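Local coordinates for protein Lys-gingipain W83 (Porphyromonas gingivalis, PDB 3M1H) that cleaves proteins at lysyl bonds as a secreted cysteine protease and probable virulence factor, here represented by its K3 cleaved adhesin domain, a calcium-binding beta jelly roll, at residues A3-N7 and T70-L75; S40-H44 and Q138-Y142; A90-S94 and L120-V126. All blocks are in the same frame, centred on the assembly; numbering follows the deposited sequence.

Contact 1. Residues A3-N7 and T70-L75; sequences AEVLN and TPELSL. With NA (sodium ion), chain G.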
ATOM      1  N   ALA A   3     -13.494   5.828 -18.500  1.00 34.46           N
ATOM      2  CA  ALA A   3     -12.817   4.591 -18.985  1.00 33.70           C
ATOM      3  C   ALA A   3     -11.738   4.166 -17.996  1.00 30.21           C
ATOM      4  O   ALA A   3     -10.860   4.957 -17.642  1.00 30.88           O
ATOM      5  CB  ALA A   3     -12.194   4.825 -20.344  1.00 33.23           C
ATOM      6  N   GLU A   4     -11.785   2.915 -17.568  1.00 29.16           N
ATOM      7  CA  GLU A   4     -10.824   2.426 -16.592  1.00 24.75           C
ATOM      8  C   GLU A   4      -9.614   1.952 -17.343  1.00 24.53           C
ATOM      9  O   GLU A   4      -9.723   1.227 -18.328  1.00 28.06           O
ATOM     10  CB  GLU A   4     -11.386   1.273 -15.761  1.00 24.49           C
ATOM     11  CG  GLU A   4     -12.552   1.641 -14.895  1.00 29.00           C
ATOM     12  CD  GLU A   4     -12.982   0.521 -13.966  1.00 24.36           C
ATOM     13  OE1 GLU A   4     -12.489  -0.629 -14.093  1.00 30.33           O
ATOM     14  OE2 GLU A   4     -13.820   0.829 -13.098  1.00 27.95           O
ATOM     15  N   VAL A   5      -8.450   2.377 -16.888  1.00 20.31           N
ATOM     16  CA  VAL A   5      -7.190   1.907 -17.448  1.00 21.86           C
ATOM     17  C   VAL A   5      -6.475   0.930 -16.519  1.00 20.45           C
ATOM     18  O   VAL A   5      -5.582   0.223 -16.970  1.00 20.59           O
ATOM     19  CB  VAL A   5      -6.239   3.083 -17.788  1.00 23.80           C
ATOM     20  CG1 VAL A   5      -6.923   4.021 -18.806  1.00 28.04           C
ATOM     21  CG2 VAL A   5      -5.807   3.830 -16.531  1.00 24.06           C
ATOM     22  N   LEU A   6      -6.882   0.878 -15.245  1.00 17.90           N
ATOM     23  CA  LEU A   6      -6.322  -0.074 -14.294  1.00 14.59           C
ATOM     24  C   LEU A   6      -7.415  -0.437 -13.300  1.00 14.42           C
ATOM     25  O   LEU A   6      -8.172   0.408 -12.882  1.00 16.09           O
ATOM     26  CB  LEU A   6      -5.106   0.524 -13.552  1.00 14.41           C
ATOM     27  CG  LEU A   6      -4.134  -0.415 -12.839  1.00 22.42           C
ATOM     28  CD1 LEU A   6      -3.423  -1.304 -13.858  1.00 24.92           C
ATOM     29  CD2 LEU A   6      -3.122   0.364 -11.979  1.00 26.25           C
ATOM     30  N   ASN A   7      -7.504  -1.712 -12.944  1.00 14.42           N
ATOM     31  CA  ASN A   7      -8.472  -2.179 -11.960  1.00 16.22           C
ATOM     32  C   ASN A   7      -7.894  -3.456 -11.399  1.00 16.78           C
ATOM     33  O   ASN A   7      -7.966  -4.524 -12.014  1.00 14.69           O
ATOM     34  CB  ASN A   7      -9.862  -2.395 -12.558  1.00 15.59           C
ATOM     35  CG  ASN A   7     -10.893  -2.755 -11.495  1.00 17.65           C
ATOM     36  OD1 ASN A   7     -10.571  -3.401 -10.502  1.00 19.22           O
ATOM     37  ND2 ASN A   7     -12.131  -2.326 -11.698  1.00 19.20           N
ATOM     38  N   THR A  70       2.556   0.743 -10.043  1.00 10.96           N
ATOM     39  CA  THR A  70       1.685   0.263 -11.099  1.00 12.72           C
ATOM     40  C   THR A  70       2.475  -0.055 -12.361  1.00 12.63           C
ATOM     41  O   THR A  70       3.606   0.396 -12.544  1.00 12.27           O
ATOM     42  CB  THR A  70       0.628   1.339 -11.476  1.00 12.30           C
ATOM     43  OG1 THR A  70       1.271   2.488 -12.038  1.00 12.40           O
ATOM     44  CG2 THR A  70      -0.199   1.755 -10.265  1.00 11.44           C
ATOM     45  N   PRO A  71       1.844  -0.782 -13.292  1.00 13.76           N
ATOM     46  CA  PRO A  71       2.418  -0.810 -14.615  1.00 12.75           C
ATOM     47  C   PRO A  71       2.327   0.574 -15.288  1.00 12.94           C
ATOM     48  O   PRO A  71       1.704   1.484 -14.737  1.00 14.80           O
ATOM     49  CB  PRO A  71       1.495  -1.790 -15.361  1.00 14.81           C
ATOM     50  CG  PRO A  71       0.525  -2.328 -14.380  1.00 17.64           C
ATOM     51  CD  PRO A  71       0.513  -1.384 -13.240  1.00 15.42           C
ATOM     52  N   GLU A  72       2.968   0.716 -16.449  1.00 15.23           N
ATOM     53  CA  GLU A  72       2.986   1.973 -17.166  1.00 15.70           C
ATOM     54  C   GLU A  72       1.577   2.315 -17.624  1.00 17.92           C
ATOM     55  O   GLU A  72       0.868   1.454 -18.154  1.00 18.26           O
ATOM     56  CB  GLU A  72       3.949   1.903 -18.350  1.00 16.80           C
ATOM     57  CG  GLU A  72       4.131   3.253 -19.033  1.00 18.74           C
ATOM     58  CD  GLU A  72       4.960   3.194 -20.301  1.00 26.23           C
ATOM     59  OE1 GLU A  72       4.938   4.184 -21.049  1.00 34.88           O
ATOM     60  OE2 GLU A  72       5.641   2.188 -20.540  1.00 26.45           O
ATOM     61  N   LEU A  73       1.192   3.572 -17.399  1.00 13.67           N
ATOM     62  CA  LEU A  73      -0.143   4.099 -17.631  1.00 15.94           C
ATOM     63  C   LEU A  73      -0.084   5.077 -18.810  1.00 19.88           C
ATOM     64  O   LEU A  73       0.963   5.701 -19.057  1.00 21.54           O
ATOM     65  CB  LEU A  73      -0.634   4.816 -16.384  1.00 18.57           C
ATOM     66  CG  LEU A  73      -0.671   4.052 -15.049  1.00 17.80           C
ATOM     67  CD1 LEU A  73      -0.907   4.990 -13.861  1.00 19.14           C
ATOM     68  CD2 LEU A  73      -1.708   2.948 -15.078  1.00 23.63           C
ATOM     69  N   SER A  74      -1.203   5.214 -19.529  1.00 19.42           N
ATOM     70  CA  SER A  74      -1.345   6.282 -20.509  1.00 21.08           C
ATOM     71  C   SER A  74      -2.476   7.190 -20.046  1.00 18.66           C
ATOM     72  O   SER A  74      -3.651   6.810 -20.099  1.00 19.14           O
ATOM     73  CB  SER A  74      -1.634   5.712 -21.903  1.00 23.47           C
ATOM     74  OG  SER A  74      -1.789   6.798 -22.823  1.00 27.17           O
ATOM     75  N   LEU A  75      -2.119   8.372 -19.559  1.00 18.67           N
ATOM     76  CA  LEU A  75      -3.063   9.346 -19.061  1.00 17.69           C
ATOM     77  C   LEU A  75      -2.773  10.728 -19.674  1.00 20.32           C
ATOM     78  O   LEU A  75      -2.425  11.694 -18.956  1.00 18.90           O
ATOM     79  CB  LEU A  75      -3.016   9.403 -17.535  1.00 19.74           C
ATOM     80  CG  LEU A  75      -3.371   8.079 -16.840  1.00 18.81           C
ATOM     81  CD1 LEU A  75      -3.021   8.101 -15.356  1.00 22.61           C
ATOM     82  CD2 LEU A  75      -4.859   7.740 -17.061  1.00 19.91           C
TER
HETATM   83 NA    NA G2003      -8.723  -6.700 -12.564  1.00 20.00          NA
HETATM   84  O   HOH W   1     -10.065  -6.007 -10.535  1.00 33.50           O
HETATM   85  O   HOH W   2     -10.826  -5.847 -13.421  1.00 35.68           O
HETATM   86  O   HOH W   3     -10.043  -8.494 -11.572  1.00 28.08           O
HETATM   87  O   HOH W   4      -7.457  -7.439 -11.012  1.00 28.03           O
HETATM   88  O   HOH W   5      -6.635  -6.397 -13.802  1.00 32.49           O

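Contact 2. Residues S40-H44 and Q138-Y142; sequences SFAGH and QGTWY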
ATOM      1  N   SER A  40      -2.538 -14.154   2.636  1.00 15.83           N
ATOM      2  CA  SER A  40      -3.077 -12.807   2.708  1.00 14.92           C
ATOM      3  C   SER A  40      -3.957 -12.582   3.928  1.00 14.09           C
ATOM      4  O   SER A  40      -4.708 -13.456   4.382  1.00 13.91           O
ATOM      5  CB  SER A  40      -3.898 -12.533   1.465  1.00 14.64           C
ATOM      6  OG  SER A  40      -4.356 -11.191   1.448  1.00 12.99           O
ATOM      7  N   PHE A  41      -3.853 -11.385   4.481  1.00 12.81           N
ATOM      8  CA  PHE A  41      -4.853 -10.886   5.407  1.00 13.66           C
ATOM      9  C   PHE A  41      -6.181 -10.734   4.646  1.00 14.46           C
ATOM     10  O   PHE A  41      -6.217 -10.699   3.420  1.00 13.38           O
ATOM     11  CB  PHE A  41      -4.413  -9.540   5.988  1.00 12.81           C
ATOM     12  CG  PHE A  41      -3.098  -9.571   6.725  1.00 13.61           C
ATOM     13  CD1 PHE A  41      -2.860 -10.516   7.703  1.00 13.18           C
ATOM     14  CD2 PHE A  41      -2.097  -8.638   6.454  1.00 15.08           C
ATOM     15  CE1 PHE A  41      -1.644 -10.561   8.369  1.00 14.10           C
ATOM     16  CE2 PHE A  41      -0.918  -8.662   7.120  1.00 13.12           C
ATOM     17  CZ  PHE A  41      -0.687  -9.627   8.085  1.00 11.63           C
ATOM     18  N   ALA A  42      -7.276 -10.664   5.380  1.00 14.32           N
ATOM     19  CA  ALA A  42      -8.601 -10.560   4.775  1.00 14.45           C
ATOM     20  C   ALA A  42      -8.687  -9.308   3.918  1.00 13.02           C
ATOM     21  O   ALA A  42      -8.408  -8.222   4.416  1.00 14.25           O
ATOM     22  CB  ALA A  42      -9.675 -10.540   5.850  1.00 14.47           C
ATOM     23  N   GLY A  43      -9.019  -9.479   2.633  1.00 15.03           N
ATOM     24  CA  GLY A  43      -9.073  -8.351   1.700  1.00 14.99           C
ATOM     25  C   GLY A  43     -10.340  -7.540   1.865  1.00 14.21           C
ATOM     26  O   GLY A  43     -11.171  -7.814   2.718  1.00 14.24           O
ATOM     27  N   HIS A  44     -10.491  -6.510   1.053  1.00 13.18           N
ATOM     28  CA  HIS A  44     -11.652  -5.671   1.107  1.00 13.53           C
ATOM     29  C   HIS A  44     -12.758  -6.428   0.363  1.00 13.73           C
ATOM     30  O   HIS A  44     -12.695  -6.600  -0.874  1.00 13.71           O
ATOM     31  CB  HIS A  44     -11.343  -4.324   0.448  1.00 15.50           C
ATOM     32  CG  HIS A  44     -12.544  -3.442   0.327  1.00 15.67           C
ATOM     33  ND1 HIS A  44     -13.004  -2.973  -0.881  1.00 16.12           N
ATOM     34  CD2 HIS A  44     -13.395  -2.979   1.268  1.00 22.00           C
ATOM     35  CE1 HIS A  44     -14.098  -2.255  -0.677  1.00 17.96           C
ATOM     36  NE2 HIS A  44     -14.350  -2.229   0.618  1.00 20.28           N
ATOM     37  N   GLN A 138      -9.442  -6.261  12.445  1.00 18.18           N
ATOM     38  CA  GLN A 138      -8.861  -5.446  11.412  1.00 16.45           C
ATOM     39  C   GLN A 138      -9.386  -4.006  11.487  1.00 18.45           C
ATOM     40  O   GLN A 138     -10.526  -3.764  11.913  1.00 20.68           O
ATOM     41  CB  GLN A 138      -9.222  -6.129  10.074  1.00 18.99           C
ATOM     42  CG  GLN A 138      -8.311  -5.922   8.952  1.00 20.59           C
ATOM     43  CD  GLN A 138      -8.804  -6.617   7.682  1.00 19.28           C
ATOM     44  OE1 GLN A 138      -9.991  -6.594   7.356  1.00 22.87           O
ATOM     45  NE2 GLN A 138      -7.870  -7.192   6.937  1.00 14.30           N
ATOM     46  N   GLY A 139      -8.584  -3.053  11.050  1.00 18.16           N
ATOM     47  CA  GLY A 139      -9.027  -1.687  10.935  1.00 19.04           C
ATOM     48  C   GLY A 139     -10.088  -1.582   9.857  1.00 16.62           C
ATOM     49  O   GLY A 139     -10.180  -2.434   8.967  1.00 18.86           O
ATOM     50  N   THR A 140     -10.844  -0.496   9.923  1.00 20.68           N
ATOM     51  CA  THR A 140     -11.828  -0.180   8.910  1.00 19.24           C
ATOM     52  C   THR A 140     -11.163   0.114   7.557  1.00 16.43           C
ATOM     53  O   THR A 140     -10.162   0.805   7.471  1.00 15.12           O
ATOM     54  CB  THR A 140     -12.660   1.058   9.307  1.00 22.02           C
ATOM     55  OG1 THR A 140     -13.225   0.861  10.605  1.00 26.61           O
ATOM     56  CG2 THR A 140     -13.790   1.304   8.289  1.00 22.64           C
ATOM     57  N   TRP A 141     -11.724  -0.456   6.494  1.00 15.06           N
ATOM     58  CA  TRP A 141     -11.346  -0.103   5.139  1.00 14.68           C
ATOM     59  C   TRP A 141     -11.936   1.246   4.784  1.00 13.34           C
ATOM     60  O   TRP A 141     -13.162   1.451   4.911  1.00 17.31           O
ATOM     61  CB  TRP A 141     -11.842  -1.135   4.129  1.00 12.25           C
ATOM     62  CG  TRP A 141     -11.102  -2.459   4.186  1.00 16.00           C
ATOM     63  CD1 TRP A 141     -11.485  -3.595   4.854  1.00 18.72           C
ATOM     64  CD2 TRP A 141      -9.887  -2.783   3.514  1.00 11.44           C
ATOM     65  NE1 TRP A 141     -10.574  -4.601   4.645  1.00 16.63           N
ATOM     66  CE2 TRP A 141      -9.578  -4.127   3.833  1.00 15.14           C
ATOM     67  CE3 TRP A 141      -9.009  -2.064   2.694  1.00 12.93           C
ATOM     68  CZ2 TRP A 141      -8.435  -4.764   3.353  1.00 14.44           C
ATOM     69  CZ3 TRP A 141      -7.873  -2.703   2.207  1.00 11.69           C
ATOM     70  CH2 TRP A 141      -7.600  -4.033   2.558  1.00 11.85           C
ATOM     71  N   TYR A 142     -11.089   2.119   4.255  1.00 13.26           N
ATOM     72  CA  TYR A 142     -11.479   3.441   3.801  1.00 13.60           C
ATOM     73  C   TYR A 142     -11.062   3.627   2.364  1.00 14.06           C
ATOM     74  O   TYR A 142      -9.936   3.245   1.981  1.00 14.68           O
ATOM     75  CB  TYR A 142     -10.786   4.512   4.654  1.00 13.64           C
ATOM     76  CG  TYR A 142     -11.294   4.597   6.069  1.00 19.07           C
ATOM     77  CD1 TYR A 142     -12.464   5.289   6.360  1.00 23.16           C
ATOM     78  CD2 TYR A 142     -10.592   4.021   7.114  1.00 21.59           C
ATOM     79  CE1 TYR A 142     -12.926   5.397   7.656  1.00 25.90           C
ATOM     80  CE2 TYR A 142     -11.045   4.103   8.417  1.00 25.44           C
ATOM     81  CZ  TYR A 142     -12.216   4.789   8.688  1.00 30.37           C
ATOM     82  OH  TYR A 142     -12.673   4.875   9.979  1.00 35.67           O
TER
HETATM   83  O   HOH W   6     -11.494  -7.426   5.397  1.00 18.34           O

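Contact 3. Residues A90-S94 and L120-V126; sequences ANYAS and LTAKTVV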
ATOM      1  N   ALA A  90      -6.392  -2.932  14.000  1.00 16.76           N
ATOM      2  CA  ALA A  90      -7.075  -1.684  14.357  1.00 18.04           C
ATOM      3  C   ALA A  90      -6.446  -0.994  15.572  1.00 19.32           C
ATOM      4  O   ALA A  90      -6.608   0.206  15.716  1.00 22.51           O
ATOM      5  CB  ALA A  90      -8.571  -1.935  14.621  1.00 20.13           C
ATOM      6  N   ASN A  91      -5.759  -1.763  16.418  1.00 17.33           N
ATOM      7  CA  ASN A  91      -5.163  -1.273  17.673  1.00 20.28           C
ATOM      8  C   ASN A  91      -3.676  -0.892  17.613  1.00 22.43           C
ATOM      9  O   ASN A  91      -3.083  -0.419  18.594  1.00 21.98           O
ATOM     10  CB  ASN A  91      -5.390  -2.323  18.758  1.00 20.74           C
ATOM     11  CG  ASN A  91      -6.833  -2.715  18.873  1.00 28.30           C
ATOM     12  OD1 ASN A  91      -7.689  -1.877  19.176  1.00 30.38           O
ATOM     13  ND2 ASN A  91      -7.131  -3.973  18.593  1.00 27.60           N
ATOM     14  N   TYR A  92      -3.065  -1.130  16.447  1.00 20.91           N
ATOM     15  CA  TYR A  92      -1.742  -0.622  16.105  1.00 20.49           C
ATOM     16  C   TYR A  92      -1.865  -0.071  14.694  1.00 19.40           C
ATOM     17  O   TYR A  92      -1.277  -0.613  13.727  1.00 18.40           O
ATOM     18  CB  TYR A  92      -0.678  -1.708  16.140  1.00 19.33           C
ATOM     19  CG  TYR A  92      -0.471  -2.398  17.446  1.00 22.95           C
ATOM     20  CD1 TYR A  92       0.499  -1.995  18.346  1.00 27.59           C
ATOM     21  CD2 TYR A  92      -1.216  -3.523  17.742  1.00 28.26           C
ATOM     22  CE1 TYR A  92       0.683  -2.704  19.558  1.00 28.65           C
ATOM     23  CE2 TYR A  92      -1.044  -4.222  18.904  1.00 30.98           C
ATOM     24  CZ  TYR A  92      -0.106  -3.808  19.815  1.00 27.67           C
ATOM     25  OH  TYR A  92       0.000  -4.562  20.955  1.00 30.25           O
ATOM     26  N   ALA A  93      -2.654   0.988  14.566  1.00 18.23           N
ATOM     27  CA  ALA A  93      -3.148   1.457  13.265  1.00 18.23           C
ATOM     28  C   ALA A  93      -2.265   2.508  12.577  1.00 18.98           C
ATOM     29  O   ALA A  93      -2.486   2.816  11.409  1.00 17.89           O
ATOM     30  CB  ALA A  93      -4.568   1.973  13.400  1.00 18.66           C
ATOM     31  N   SER A  94      -1.260   3.066  13.267  1.00 19.88           N
ATOM     32  CA  SER A  94      -0.658   4.345  12.860  1.00 19.23           C
ATOM     33  C   SER A  94       0.400   4.191  11.773  1.00 19.71           C
ATOM     34  O   SER A  94       1.507   4.680  11.902  1.00 19.56           O
ATOM     35  CB  SER A  94      -0.038   5.076  14.072  1.00 18.21           C
ATOM     36  OG  SER A  94      -1.004   5.178  15.099  1.00 21.10           O
ATOM     37  N   LEU A 120      -2.551   6.700   9.185  1.00 17.04           N
ATOM     38  CA  LEU A 120      -3.905   6.184   9.427  1.00 20.04           C
ATOM     39  C   LEU A 120      -4.341   6.523  10.826  1.00 20.47           C
ATOM     40  O   LEU A 120      -3.516   6.458  11.745  1.00 20.70           O
ATOM     41  CB  LEU A 120      -3.972   4.669   9.235  1.00 20.15           C
ATOM     42  CG  LEU A 120      -3.662   4.162   7.827  1.00 20.35           C
ATOM     43  CD1 LEU A 120      -3.826   2.646   7.799  1.00 24.47           C
ATOM     44  CD2 LEU A 120      -4.516   4.825   6.773  1.00 22.08           C
ATOM     45  N   THR A 121      -5.618   6.900  10.968  1.00 20.68           N
ATOM     46  CA  THR A 121      -6.168   7.322  12.264  1.00 25.14           C
ATOM     47  C   THR A 121      -6.308   6.156  13.247  1.00 24.02           C
ATOM     48  O   THR A 121      -6.840   5.089  12.908  1.00 24.81           O
ATOM     49  CB  THR A 121      -7.546   7.997  12.106  1.00 24.71           C
ATOM     50  OG1 THR A 121      -7.536   8.902  10.991  1.00 25.53           O
ATOM     51  CG2 THR A 121      -7.921   8.761  13.379  1.00 25.40           C
ATOM     52  N   ALA A 122      -5.788   6.333  14.458  1.00 22.40           N
ATOM     53  CA  ALA A 122      -5.994   5.327  15.500  1.00 20.28           C
ATOM     54  C   ALA A 122      -7.353   5.615  16.174  1.00 21.55           C
ATOM     55  O   ALA A 122      -7.532   6.655  16.797  1.00 21.80           O
ATOM     56  CB  ALA A 122      -4.875   5.374  16.514  1.00 24.42           C
ATOM     57  N   LYS A 123      -8.318   4.719  15.997  1.00 18.57           N
ATOM     58  CA  LYS A 123      -9.630   4.857  16.613  1.00 21.32           C
ATOM     59  C   LYS A 123      -9.688   4.078  17.912  1.00 20.60           C
ATOM     60  O   LYS A 123     -10.498   4.382  18.795  1.00 20.99           O
ATOM     61  CB  LYS A 123     -10.722   4.350  15.658  1.00 21.45           C
ATOM     62  CG  LYS A 123     -10.662   5.000  14.271  1.00 27.37           C
ATOM     63  N   THR A 124      -8.852   3.047  17.995  1.00 19.44           N
ATOM     64  CA  THR A 124      -8.689   2.222  19.172  1.00 17.61           C
ATOM     65  C   THR A 124      -7.212   1.895  19.318  1.00 20.93           C
ATOM     66  O   THR A 124      -6.466   1.924  18.327  1.00 21.70           O
ATOM     67  CB  THR A 124      -9.519   0.903  19.096  1.00 21.95           C
ATOM     68  OG1 THR A 124      -9.125   0.152  17.936  1.00 24.19           O
ATOM     69  CG2 THR A 124     -10.988   1.183  18.980  1.00 19.90           C
ATOM     70  N   VAL A 125      -6.791   1.616  20.547  1.00 19.04           N
ATOM     71  CA  VAL A 125      -5.412   1.234  20.870  1.00 17.10           C
ATOM     72  C   VAL A 125      -5.435   0.185  21.973  1.00 23.11           C
ATOM     73  O   VAL A 125      -6.451   0.025  22.662  1.00 21.74           O
ATOM     74  CB  VAL A 125      -4.598   2.444  21.383  1.00 19.86           C
ATOM     75  CG1 VAL A 125      -4.377   3.458  20.274  1.00 17.37           C
ATOM     76  CG2 VAL A 125      -5.297   3.057  22.608  1.00 22.82           C
ATOM     77  N   VAL A 126      -4.315  -0.507  22.163  1.00 25.49           N
ATOM     78  CA  VAL A 126      -4.188  -1.460  23.277  1.00 28.28           C
ATOM     79  C   VAL A 126      -3.846  -0.746  24.589  1.00 31.49           C
ATOM     80  O   VAL A 126      -2.949   0.106  24.619  1.00 32.74           O
ATOM     81  CB  VAL A 126      -3.134  -2.561  22.978  1.00 27.99           C
ATOM     82  CG1 VAL A 126      -3.581  -3.379  21.757  1.00 29.69           C
ATOM     83  CG2 VAL A 126      -1.768  -1.969  22.744  1.00 30.07           C
TER
HETATM   84  O   HOH W   7      -7.994   2.207  14.687  1.00 20.73           O
HETATM   85  O   HOH W   8      -1.605   0.538  20.280  1.00 28.68           O
HETATM   86  O   HOH W   9      -4.069   2.086  16.811  1.00 23.80           O

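Contact 1. Residues A3-N7 and T70-L75
Leu6 sends both of its methyls against the loop 70-75, packing strand 4-8 of one sheet of the jelly roll on the loop that leaves strand 65-69 of the other. CD2 rests on the methyl of Thr70 (Leu6 CD2 to Thr70 CG2, 3.7 Å), and CD1 lies against the CD-CG side of the proline ring, 4.0 Å from Leu6 CD1 to Pro71 CD. The leucine fork opens toward the loop because its CG is anti to the backbone N (chi1 -162°). Val5 CG2 meets Leu75 CD2 at 4.1 Å, while Leu73 CD2 lies at 4.3 Å from Leu6 CD2 and extends the apolar strip. Two successive side chains can face one loop because Val5 and Leu6 both sit opposite Ile175, a classic beta bulge in the pairing with strand 167-177. Further out, Trp18, which with Ala16 binds another sodium ion, touches Leu6, Thr70 and Pro71. The Thr70 hydroxyl is held by Pro71 O and Val155 N. Beyond Leu6, Asn7 O and five waters bind a sodium ion. Asn7 ND2 donates almost straight to Glu4 OE1 at 3.0 Å, fixing the rotation of the amide whose Asn7 OD1 accepts from one of those waters at 2.7 Å.

Contact 2. Residues S40-H44 and Q138-Y142
Trp141 CG is anti to its carbonyl carbon (chi1 -71°), which brings the indole beneath His44 CB in a loop-to-loop contact of the beta jelly roll. His44 CG, anti to the backbone N (chi1 174°), sends the imidazole along the indole, where His44 CD2 meets Trp141 CB at 3.7 Å and approaches CG as closely. The result is a CH-pi interaction: His44 CB stands 3.8 Å from the centroid of the six-membered ring of Trp141, nearly on its normal. The imidazole itself is tilted at 52° to the indole, and its other partners are a stacked Trp84 and the carboxylate of Asp172, which takes its ND1. At the edge of the same indole, in its plane, lies Ala42 O, 3.6 Å from Trp141 CZ2. That carbonyl is also gripped by Gln138, whose extended chain brings NE2 to 2.8 Å from Ala42 O, almost straight and on a lone pair; the second partner of NE2 is Gln88 OE1. The contact borders a calcium site, since the His44 backbone N donates to Asp171 and His44 O accepts from Ser46, both ligands of the ion. One water links the two loops near the indole nitrogen: it accepts from Trp141 NE1 at 3.1 Å, and lies 2.7 Å from Gly43 O and 2.6 Å from Gln138 OE1.

Contact 3. Residues A90-S94 and L120-V126
Ala93 and Leu120 form the close end of this contact between two surface loops of the jelly roll, one leading from strand 79-87 into strand 96-102 and the other leaving strand 116-119. Ala93 O comes to 3.2 Å from Leu120 CB, and the methyl of Ala93, directed at the opposite loop, reaches Thr121 O at 3.9 Å. Both side chains touch Ala87, and Leu120 also touches Val85, so this end, with Ala93 buried, packs on strand 79-87.

The Lys123-Val126 side, by contrast, is exposed and joined partly through water. Thr124 OG1 sits between its backbone N and carbonyl carbon (chi1 58°), which turns the hydroxyl to Asn91 OD1, 2.8 Å from Thr124 OG1. It donates from above the amide plane, 41° out of it, and not along a lone pair. Next to it Asn91 CA points its hydrogen at Thr124 O, 3.5 Å away and nearly in line. Val126 crosses Tyr92 at about a right angle, its CG2 coming obliquely to the ring, 3.8 Å from Tyr92 CZ, while the Tyr92 hydroxyl is bonded to Glu130.

One water donates to Ala90 O and accepts from Lys123 N; another accepts from Ala93 N and donates to Thr124 O. Lys123 is modelled only as far as CG, and the chain is not traced just past Val126, both consistent with mobility here. Ala90 O and Thr124 O face each other at 3.1 Å, two acceptors, and their separate water hydrogens probably ease the repulsion, which implies that bound water is part of how these loops fit together.

In the fold
From the N terminus, strand 4-8 enters contact 1 first, which closes a long loop by meeting the loop that follows strand 65-69. Segment 40-44 lies within that span and waits for its partner until 138-142, so contacts 1 and 2 cross along the chain without touching, their nearest atoms about 10 Å apart. Contact 2 joins the loop between strands 19-22 and 50-53 to the one before strand 142-148, beside a calcium site. Contact 3 opens only after contact 1 has closed and lies wholly between the two segments of contact 2. Contacts 2 and 3 pack together where Gly139 CA meets Ala90 CB at 3.7 Å. Contacts 1 and 3 lie on opposite sides of the chain's centre.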